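Local coordinates for protein PHB depolymerase (Penicillium funiculosum, PDB 2D81) that hydrolyses the biodegradable polyester polyhydroxybutyrate, acting as a fungal depolymerase with a circularly permuted alpha/beta hydrolase fold, at residues M95-S100 with V104-M109. Sequence-based numbering, arbitrary orientation.
Sequences MWTGSS and VGPNVM
Thr97, near the end of strand 92-98, faces Pro106 in the first turn of helix 106-116, their CA atoms 5.9 Å apart; the strand and helix open a beta-alpha-beta unit of the alpha/beta hydrolase fold, completed by strand 125-130. Met109 contributes the largest share of the buried surface: bends at chi2 and chi3 curl its chain so that CE ends against the strand, 3.5 Å from Met95 CB and the same from Trp96 O. CG of Met109 meanwhile lies over Thr97 CB, and Tyr127 of strand 125-130 touches the same methionine. Thr97 OG1 lies anti to the backbone N (chi1 -178°), near Pro106 N, and donates back to Gly98 O of its own strand (3.0 Å from OG1), from 42° out of the carbonyl plane. Gly105, the N-cap residue, has backbone angles at which a side chain would jam against the preceding carbonyl. The two segments are joined through a water, which donates to Thr97 OG1 (2.8 Å) and accepts from Gly105 N (2.9 Å). A valine in place of Thr97 would probably leave this water without its acceptor on the strand and Gly98 O without its threonine donor. Pro106 packs its ring against the departing strand end, CG standing 3.5 Å from Gly98 O.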
loop_
_atom_site.group_PDB
_atom_site.type_symbol
_atom_site.label_atom_id
_atom_site.label_comp_id
_atom_site.label_asym_id
_atom_site.label_seq_id
_atom_site.Cartn_x
_atom_site.Cartn_y
_atom_site.Cartn_z
ATOM N N MET A 95 -8.845 6.821 -2.022
ATOM C CA MET A 95 -7.978 7.095 -3.165
ATOM C C MET A 95 -7.542 8.555 -3.175
ATOM O O MET A 95 -8.337 9.446 -2.876
ATOM C CB MET A 95 -8.703 6.757 -4.471
ATOM C CG MET A 95 -8.891 5.266 -4.687
ATOM S SD MET A 95 -9.899 4.896 -6.128
ATOM C CE MET A 95 -11.531 5.038 -5.405
ATOM N N TRP A 96 -6.277 8.792 -3.510
ATOM C CA TRP A 96 -5.717 10.141 -3.510
ATOM C C TRP A 96 -4.811 10.360 -4.708
ATOM O O TRP A 96 -4.066 9.469 -5.109
ATOM C CB TRP A 96 -4.903 10.391 -2.235
ATOM C CG TRP A 96 -4.239 11.746 -2.204
ATOM C CD1 TRP A 96 -4.794 12.923 -1.782
ATOM C CD2 TRP A 96 -2.911 12.067 -2.646
ATOM N NE1 TRP A 96 -3.898 13.953 -1.936
ATOM C CE2 TRP A 96 -2.734 13.458 -2.464
ATOM C CE3 TRP A 96 -1.854 11.315 -3.182
ATOM C CZ2 TRP A 96 -1.541 14.114 -2.794
ATOM C CZ3 TRP A 96 -0.665 11.970 -3.512
ATOM C CH2 TRP A 96 -0.521 13.356 -3.315
ATOM N N THR A 97 -4.874 11.560 -5.270
ATOM C CA THR A 97 -3.897 11.976 -6.258
ATOM C C THR A 97 -3.574 13.452 -6.074
ATOM O O THR A 97 -4.416 14.233 -5.622
ATOM C CB THR A 97 -4.418 11.747 -7.689
ATOM O OG1 THR A 97 -3.408 12.131 -8.631
ATOM C CG2 THR A 97 -5.678 12.563 -7.935
ATOM N N GLY A 98 -2.345 13.828 -6.407
ATOM C CA GLY A 98 -2.026 15.237 -6.549
ATOM C C GLY A 98 -2.447 15.673 -7.941
ATOM O O GLY A 98 -2.333 14.899 -8.889
ATOM N N SER A 99 -2.938 16.898 -8.076
ATOM C CA SER A 99 -3.433 17.354 -9.369
ATOM C C SER A 99 -2.280 17.610 -10.338
ATOM O O SER A 99 -2.476 17.621 -11.552
ATOM C CB SER A 99 -4.275 18.628 -9.210
ATOM O OG SER A 99 -3.472 19.746 -8.880
ATOM N N SER A 100 -1.081 17.803 -9.791
ATOM C CA SER A 100 0.089 18.164 -10.592
ATOM C C SER A 100 1.023 16.977 -10.795
ATOM O O SER A 100 2.152 17.135 -11.260
ATOM C CB SER A 100 0.858 19.307 -9.921
ATOM O OG SER A 100 0.070 20.483 -9.840
ATOM N N VAL A 104 2.446 9.420 -12.250
ATOM C CA VAL A 104 1.310 8.521 -12.424
ATOM C C VAL A 104 0.111 9.349 -12.881
ATOM O O VAL A 104 -0.187 9.390 -14.069
ATOM C CB VAL A 104 0.981 7.764 -11.115
ATOM C CG1 VAL A 104 -0.216 6.844 -11.326
ATOM C CG2 VAL A 104 2.188 6.942 -10.683
ATOM N N GLY A 105 -0.560 10.028 -11.952
ATOM C CA GLY A 105 -1.408 11.139 -12.350
ATOM C C GLY A 105 -2.907 10.963 -12.198
ATOM O O GLY A 105 -3.398 9.837 -12.105
ATOM N N PRO A 106 -3.664 12.075 -12.185
ATOM C CA PRO A 106 -5.123 12.070 -12.043
ATOM C C PRO A 106 -5.813 11.156 -13.051
ATOM O O PRO A 106 -6.774 10.471 -12.715
ATOM C CB PRO A 106 -5.500 13.538 -12.250
ATOM C CG PRO A 106 -4.305 14.266 -11.744
ATOM C CD PRO A 106 -3.161 13.456 -12.301
ATOM N N ASN A 107 -5.323 11.143 -14.287
ATOM C CA ASN A 107 -5.975 10.364 -15.335
ATOM C C ASN A 107 -5.827 8.862 -15.082
ATOM O O ASN A 107 -6.713 8.079 -15.416
ATOM C CB ASN A 107 -5.394 10.735 -16.706
ATOM C CG ASN A 107 -5.743 12.156 -17.128
ATOM O OD1 ASN A 107 -5.012 12.785 -17.895
ATOM N ND2 ASN A 107 -6.870 12.662 -16.642
ATOM N N VAL A 108 -4.708 8.466 -14.484
ATOM C CA VAL A 108 -4.486 7.065 -14.148
ATOM C C VAL A 108 -5.272 6.684 -12.900
ATOM O O VAL A 108 -5.959 5.663 -12.878
ATOM C CB VAL A 108 -2.987 6.778 -13.913
ATOM C CG1 VAL A 108 -2.784 5.323 -13.502
ATOM C CG2 VAL A 108 -2.201 7.082 -15.187
ATOM N N MET A 109 -5.184 7.504 -11.861
ATOM C CA MET A 109 -5.950 7.231 -10.652
ATOM C C MET A 109 -7.454 7.222 -10.906
ATOM O O MET A 109 -8.185 6.450 -10.288
ATOM C CB MET A 109 -5.603 8.240 -9.554
ATOM C CG MET A 109 -4.410 7.827 -8.701
ATOM S SD MET A 109 -4.705 6.268 -7.802
ATOM C CE MET A 109 -5.901 6.824 -6.576
HETATM O O HOH W 1 -1.362 10.243 -9.215
#